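Local atomic coordinates of 2-c-methyl-d-erythritol 2,4-cyclodiphosphate synthase (Plasmodium falciparum, PDB entry 4C81), a protein that catalyses the ring closure that makes 2-C-methyl-D-erythritol 2,4-cyclodiphosphate, a step of isoprenoid precursor synthesis, with release of CMP. Residues I116-I130 against Q151-I165. The protein carries 1 engineered substitution. Sequence-based numbering, arbitrary orientation.
Sequences IGNVDINVIAQVPKI and QISVKGKTHEKLGVI. With ZN (zinc ion), chain C; CDP (cytidine-5'-diphosphate), chain D.
The amide of Gln126 is gripped on both faces: His159 N and Lys161 N reach OE1 from opposite sides of its plane, at 2.9 and 3.1 Å, so one uncharged side chain serves two N-H groups of the type I' turn from His159 to Leu162. The His159 ring has Ile124 CG2 at its edge; its ND1 donates to Leu162 O, which fixes the ring's rotation with NE2 facing a zinc ion (2.1 Å) that Glu172 of the second subunit also binds, distinct from the Asp15-His17-His67 site. The flat carboxylate of Asp120 is met by Lys155 NZ on the syn side of OD1 (2.7 Å). Bends at chi3 and chi4 (-71° and -66°) turn NZ across to strand 116-124, between this salt-bridge partner and Asn122 OD1 (2.9 Å); the long chain thus brings charge to two buried residues. Gly156 leaves room for cytosine, which Ala125 O and Ile130 N recognise through N4 and N3, while Thr158 N and OG1 hold phosphate oxygen O2A. On Gly156's face, away from Asp120-Lys155, Val154 CG2 meets Ile121 CG2 and Ile130 CG2. The parallel strands 116-124 and 152-157 are joined by helix 130-145 in a beta-alpha-beta crossover; that helix covers Ile121 and Ile152, strand 170-181 flanks 116-124, and the second subunit's Gln12 meets Asp120 and Asn122.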
loop_
_atom_site.group_PDB
_atom_site.type_symbol
_atom_site.label_atom_id
_atom_site.label_comp_id
_atom_site.label_asym_id
_atom_site.label_seq_id
_atom_site.Cartn_x
_atom_site.Cartn_y
_atom_site.Cartn_z
ATOM N N ILE A 116 -17.706 -7.298 4.712
ATOM C CA ILE A 116 -16.567 -7.069 3.824
ATOM C C ILE A 116 -17.102 -6.675 2.455
ATOM O O ILE A 116 -18.046 -7.290 1.954
ATOM C CB ILE A 116 -15.671 -8.322 3.695
ATOM C CG1 ILE A 116 -14.975 -8.610 5.028
ATOM C CG2 ILE A 116 -14.617 -8.131 2.591
ATOM C CD1 ILE A 116 -14.192 -9.910 5.055
ATOM N N GLY A 117 -16.515 -5.637 1.863
ATOM C CA GLY A 117 -16.802 -5.280 0.481
ATOM C C GLY A 117 -15.990 -6.203 -0.401
ATOM O O GLY A 117 -16.466 -7.252 -0.829
ATOM N N ASN A 118 -14.748 -5.814 -0.665
ATOM C CA ASN A 118 -13.794 -6.701 -1.320
ATOM C C ASN A 118 -12.422 -6.591 -0.673
ATOM O O ASN A 118 -12.165 -5.670 0.100
ATOM C CB ASN A 118 -13.698 -6.401 -2.816
ATOM C CG ASN A 118 -12.927 -5.134 -3.104
ATOM O OD1 ASN A 118 -13.260 -4.067 -2.594
ATOM N ND2 ASN A 118 -11.877 -5.249 -3.907
ATOM N N VAL A 119 -11.568 -7.567 -0.972
ATOM C CA VAL A 119 -10.179 -7.565 -0.528
ATOM C C VAL A 119 -9.286 -7.789 -1.756
ATOM O O VAL A 119 -9.617 -8.592 -2.636
ATOM C CB VAL A 119 -9.917 -8.633 0.563
ATOM C CG1 VAL A 119 -10.100 -10.042 0.016
ATOM C CG2 VAL A 119 -8.526 -8.460 1.160
ATOM N N ASP A 120 -8.185 -7.043 -1.827
ATOM C CA ASP A 120 -7.196 -7.172 -2.899
ATOM C C ASP A 120 -5.842 -7.385 -2.237
ATOM O O ASP A 120 -5.408 -6.575 -1.422
ATOM C CB ASP A 120 -7.165 -5.925 -3.794
ATOM C CG ASP A 120 -6.323 -6.121 -5.059
ATOM O OD1 ASP A 120 -5.967 -7.276 -5.389
ATOM O OD2 ASP A 120 -6.021 -5.118 -5.737
ATOM N N ILE A 121 -5.190 -8.483 -2.603
ATOM C CA ILE A 121 -4.004 -8.963 -1.918
ATOM C C ILE A 121 -2.847 -9.016 -2.909
ATOM O O ILE A 121 -2.977 -9.588 -3.994
ATOM C CB ILE A 121 -4.247 -10.364 -1.319
ATOM C CG1 ILE A 121 -5.426 -10.333 -0.335
ATOM C CG2 ILE A 121 -3.000 -10.857 -0.619
ATOM C CD1 ILE A 121 -6.042 -11.683 -0.077
ATOM N N ASN A 122 -1.734 -8.390 -2.531
ATOM C CA ASN A 122 -0.513 -8.349 -3.329
ATOM C C ASN A 122 0.615 -9.058 -2.602
ATOM O O ASN A 122 1.090 -8.582 -1.573
ATOM C CB ASN A 122 -0.102 -6.902 -3.573
ATOM C CG ASN A 122 -0.996 -6.206 -4.563
ATOM O OD1 ASN A 122 -1.224 -6.710 -5.657
ATOM N ND2 ASN A 122 -1.501 -5.037 -4.191
ATOM N N VAL A 123 1.039 -10.197 -3.142
ATOM C CA VAL A 123 2.187 -10.926 -2.616
ATOM C C VAL A 123 3.418 -10.550 -3.430
ATOM O O VAL A 123 3.378 -10.572 -4.654
ATOM C CB VAL A 123 1.965 -12.448 -2.680
ATOM C CG1 VAL A 123 3.202 -13.207 -2.192
ATOM C CG2 VAL A 123 0.736 -12.841 -1.863
ATOM N N ILE A 124 4.496 -10.185 -2.743
ATOM C CA ILE A 124 5.765 -9.876 -3.393
ATOM C C ILE A 124 6.730 -10.979 -3.000
ATOM O O ILE A 124 7.097 -11.114 -1.830
ATOM C CB ILE A 124 6.318 -8.495 -3.001
ATOM C CG1 ILE A 124 5.232 -7.425 -3.174
ATOM C CG2 ILE A 124 7.538 -8.165 -3.864
ATOM C CD1 ILE A 124 5.674 -6.025 -2.796
ATOM N N ALA A 125 7.109 -11.778 -3.992
ATOM C CA ALA A 125 7.864 -13.001 -3.765
ATOM C C ALA A 125 8.402 -13.539 -5.090
ATOM O O ALA A 125 7.711 -13.499 -6.105
ATOM C CB ALA A 125 6.972 -14.041 -3.091
ATOM N N GLN A 126 9.643 -14.022 -5.081
ATOM C CA GLN A 126 10.198 -14.704 -6.252
ATOM C C GLN A 126 9.467 -16.029 -6.444
ATOM O O GLN A 126 9.029 -16.352 -7.547
ATOM C CB GLN A 126 11.702 -14.950 -6.086
ATOM C CG GLN A 126 12.559 -13.692 -6.015
ATOM C CD GLN A 126 12.513 -12.856 -7.285
ATOM O OE1 GLN A 126 12.390 -11.628 -7.231
ATOM N NE2 GLN A 126 12.615 -13.514 -8.437
ATOM N N VAL A 127 9.341 -16.780 -5.352
ATOM C CA VAL A 127 8.591 -18.035 -5.319
ATOM C C VAL A 127 7.803 -18.115 -4.004
ATOM O O VAL A 127 8.195 -17.502 -3.010
ATOM C CB VAL A 127 9.530 -19.257 -5.450
ATOM C CG1 VAL A 127 10.180 -19.279 -6.827
ATOM C CG2 VAL A 127 10.587 -19.248 -4.359
ATOM N N PRO A 128 6.683 -18.863 -3.989
ATOM C CA PRO A 128 6.120 -19.636 -5.086
ATOM C C PRO A 128 5.298 -18.805 -6.061
ATOM O O PRO A 128 5.111 -17.596 -5.864
ATOM C CB PRO A 128 5.218 -20.640 -4.363
ATOM C CG PRO A 128 4.739 -19.903 -3.177
ATOM C CD PRO A 128 5.862 -18.985 -2.769
ATOM N N LYS A 129 4.815 -19.478 -7.101
ATOM C CA LYS A 129 4.005 -18.869 -8.144
ATOM C C LYS A 129 2.539 -18.848 -7.688
ATOM O O LYS A 129 1.844 -19.863 -7.720
ATOM C CB LYS A 129 4.178 -19.662 -9.454
ATOM C CG LYS A 129 4.533 -18.827 -10.677
ATOM C CD LYS A 129 3.307 -18.363 -11.427
ATOM C CE LYS A 129 3.678 -17.680 -12.735
ATOM N NZ LYS A 129 4.296 -18.620 -13.711
ATOM N N ILE A 130 2.106 -17.683 -7.214
ATOM C CA ILE A 130 0.733 -17.434 -6.761
ATOM C C ILE A 130 -0.341 -17.809 -7.788
ATOM O O ILE A 130 -1.390 -18.331 -7.417
ATOM C CB ILE A 130 0.536 -15.944 -6.340
ATOM C CG1 ILE A 130 1.428 -15.584 -5.145
ATOM C CG2 ILE A 130 -0.920 -15.666 -5.980
ATOM C CD1 ILE A 130 1.164 -16.416 -3.909
ATOM N N GLN A 151 -15.465 -11.517 -4.226
ATOM C CA GLN A 151 -15.012 -10.417 -3.373
ATOM C C GLN A 151 -13.514 -10.476 -3.057
ATOM O O GLN A 151 -13.029 -9.663 -2.268
ATOM C CB GLN A 151 -15.797 -10.419 -2.059
ATOM C CG GLN A 151 -17.279 -10.149 -2.236
ATOM C CD GLN A 151 -18.083 -10.434 -0.982
ATOM O OE1 GLN A 151 -18.695 -11.493 -0.859
ATOM N NE2 GLN A 151 -18.084 -9.495 -0.048
ATOM N N ILE A 152 -12.795 -11.425 -3.660
ATOM C CA ILE A 152 -11.383 -11.674 -3.336
ATOM C C ILE A 152 -10.486 -11.627 -4.577
ATOM O O ILE A 152 -10.798 -12.223 -5.609
ATOM C CB ILE A 152 -11.202 -13.057 -2.674
ATOM C CG1 ILE A 152 -12.110 -13.195 -1.448
ATOM C CG2 ILE A 152 -9.745 -13.280 -2.280
ATOM C CD1 ILE A 152 -12.182 -14.609 -0.911
ATOM N N SER A 153 -9.370 -10.910 -4.457
ATOM C CA SER A 153 -8.306 -10.916 -5.453
ATOM C C SER A 153 -6.994 -11.234 -4.755
ATOM O O SER A 153 -6.711 -10.695 -3.683
ATOM C CB SER A 153 -8.197 -9.556 -6.132
ATOM O OG SER A 153 -7.002 -9.456 -6.887
ATOM N N VAL A 154 -6.205 -12.118 -5.362
ATOM C CA VAL A 154 -4.839 -12.380 -4.916
ATOM C C VAL A 154 -3.914 -12.422 -6.134
ATOM O O VAL A 154 -4.202 -13.105 -7.122
ATOM C CB VAL A 154 -4.730 -13.678 -4.087
ATOM C CG1 VAL A 154 -5.119 -14.898 -4.911
ATOM C CG2 VAL A 154 -3.319 -13.830 -3.525
ATOM N N LYS A 155 -2.822 -11.661 -6.054
ATOM C CA LYS A 155 -1.879 -11.495 -7.158
ATOM C C LYS A 155 -0.463 -11.577 -6.602
ATOM O O LYS A 155 -0.215 -11.156 -5.467
ATOM C CB LYS A 155 -2.074 -10.131 -7.838
ATOM C CG LYS A 155 -3.521 -9.644 -7.915
ATOM C CD LYS A 155 -3.678 -8.408 -8.806
ATOM C CE LYS A 155 -3.085 -7.151 -8.188
ATOM N NZ LYS A 155 -3.788 -6.701 -6.954
ATOM N N GLY A 156 0.458 -12.100 -7.412
ATOM C CA GLY A 156 1.867 -12.182 -7.055
ATOM C C GLY A 156 2.748 -11.422 -8.029
ATOM O O GLY A 156 2.454 -11.363 -9.222
ATOM N N LYS A 157 3.814 -10.827 -7.498
ATOM C CA LYS A 157 4.833 -10.133 -8.283
ATOM C C LYS A 157 6.202 -10.482 -7.721
ATOM O O LYS A 157 6.371 -10.537 -6.505
ATOM C CB LYS A 157 4.632 -8.617 -8.199
ATOM C CG LYS A 157 3.361 -8.104 -8.856
ATOM C CD LYS A 157 3.463 -8.083 -10.375
ATOM C CE LYS A 157 4.363 -6.956 -10.864
ATOM N NZ LYS A 157 4.173 -6.674 -12.310
ATOM N N THR A 158 7.180 -10.715 -8.594
ATOM C CA THR A 158 8.563 -10.887 -8.141
ATOM C C THR A 158 9.151 -9.533 -7.750
ATOM O O THR A 158 8.518 -8.493 -7.939
ATOM C CB THR A 158 9.479 -11.517 -9.221
ATOM O OG1 THR A 158 9.744 -10.566 -10.263
ATOM C CG2 THR A 158 8.856 -12.775 -9.804
ATOM N N HIS A 159 10.366 -9.560 -7.208
ATOM C CA HIS A 159 11.120 -8.338 -6.925
ATOM C C HIS A 159 12.365 -8.225 -7.824
ATOM O O HIS A 159 13.389 -7.666 -7.413
ATOM C CB HIS A 159 11.504 -8.307 -5.444
ATOM C CG HIS A 159 11.696 -6.929 -4.902
ATOM N ND1 HIS A 159 12.941 -6.368 -4.718
ATOM C CD2 HIS A 159 10.800 -5.993 -4.512
ATOM C CE1 HIS A 159 12.804 -5.150 -4.229
ATOM N NE2 HIS A 159 11.515 -4.899 -4.092
ATOM N N GLU A 160 12.264 -8.771 -9.042
ATOM C CA GLU A 160 13.307 -8.668 -10.077
ATOM C C GLU A 160 14.673 -9.200 -9.625
ATOM O O GLU A 160 15.721 -8.731 -10.087
ATOM C CB GLU A 160 13.428 -7.218 -10.570
ATOM C CG GLU A 160 12.175 -6.679 -11.249
ATOM C CD GLU A 160 11.867 -7.375 -12.565
ATOM O OE1 GLU A 160 12.815 -7.732 -13.293
ATOM O OE2 GLU A 160 10.673 -7.566 -12.871
ATOM N N LYS A 161 14.644 -10.190 -8.732
ATOM C CA LYS A 161 15.847 -10.760 -8.130
ATOM C C LYS A 161 16.754 -9.745 -7.419
ATOM O O LYS A 161 17.947 -9.998 -7.240
ATOM C CB LYS A 161 16.645 -11.549 -9.181
ATOM C CG LYS A 161 15.815 -12.565 -9.949
ATOM C CD LYS A 161 16.675 -13.407 -10.882
ATOM C CE LYS A 161 15.833 -14.396 -11.675
ATOM N NZ LYS A 161 15.176 -15.408 -10.803
ATOM N N LEU A 162 16.181 -8.616 -6.993
ATOM C CA LEU A 162 16.913 -7.587 -6.250
ATOM C C LEU A 162 16.466 -7.510 -4.791
ATOM O O LEU A 162 15.294 -7.732 -4.468
ATOM C CB LEU A 162 16.715 -6.216 -6.899
ATOM C CG LEU A 162 17.175 -6.045 -8.346
ATOM C CD1 LEU A 162 16.847 -4.643 -8.826
ATOM C CD2 LEU A 162 18.665 -6.331 -8.483
ATOM N N GLY A 163 17.407 -7.183 -3.910
ATOM C CA GLY A 163 17.104 -6.974 -2.496
ATOM C C GLY A 163 16.782 -8.263 -1.767
ATOM O O GLY A 163 16.897 -9.347 -2.331
ATOM N N VAL A 164 16.355 -8.137 -0.514
ATOM C CA VAL A 164 16.087 -9.307 0.327
ATOM C C VAL A 164 14.981 -10.215 -0.237
ATOM O O VAL A 164 15.116 -11.439 -0.209
ATOM C CB VAL A 164 15.766 -8.907 1.790
ATOM C CG1 VAL A 164 16.989 -8.262 2.443
ATOM C CG2 VAL A 164 14.568 -7.975 1.850
ATOM N N ILE A 165 13.909 -9.631 -0.768
ATOM C CA ILE A 165 12.858 -10.428 -1.412
ATOM C C ILE A 165 13.392 -11.098 -2.684
ATOM O O ILE A 165 13.176 -12.293 -2.901
ATOM C CB ILE A 165 11.606 -9.582 -1.739
ATOM C CG1 ILE A 165 10.979 -9.038 -0.457
ATOM C CG2 ILE A 165 10.563 -10.405 -2.499
ATOM C CD1 ILE A 165 9.879 -8.042 -0.721
HETATM ZN ZN ZN C . 10.733 -3.135 -3.379
HETATM O O3B CDP D . 8.297 -8.815 -15.074
HETATM P PB CDP D . 6.697 -8.790 -14.811
HETATM O O1B CDP D . 6.333 -7.241 -14.693
HETATM O O2B CDP D . 5.925 -9.436 -15.904
HETATM O O3A CDP D . 6.409 -9.397 -13.343
HETATM P PA CDP D . 7.093 -10.739 -12.761
HETATM O O1A CDP D . 8.207 -11.204 -13.616
HETATM O O2A CDP D . 7.336 -10.505 -11.323
HETATM O "O5'" CDP D . 5.897 -11.807 -12.871
HETATM C "C5'" CDP D . 5.019 -11.855 -14.002
HETATM C "C4'" CDP D . 3.752 -12.640 -13.654
HETATM O "O4'" CDP D . 4.167 -13.876 -13.020
HETATM C "C3'" CDP D . 2.927 -11.918 -12.592
HETATM O "O3'" CDP D . 2.027 -10.985 -13.200
HETATM C "C2'" CDP D . 2.164 -13.080 -11.966
HETATM O "O2'" CDP D . 1.031 -13.421 -12.772
HETATM C "C1'" CDP D . 3.177 -14.236 -12.011
HETATM N N1 CDP D . 3.773 -14.410 -10.651
HETATM C C2 CDP D . 2.996 -14.996 -9.635
HETATM O O2 CDP D . 1.841 -15.358 -9.859
HETATM N N3 CDP D . 3.543 -15.163 -8.362
HETATM C C4 CDP D . 4.843 -14.758 -8.071
HETATM N N4 CDP D . 5.316 -14.942 -6.841
HETATM C C5 CDP D . 5.622 -14.183 -9.069
HETATM C C6 CDP D . 5.094 -14.007 -10.348
HETATM O O HOH W 1 11.225 -13.920 -2.290
HETATM O O HOH W 2 12.364 -11.854 -11.044
#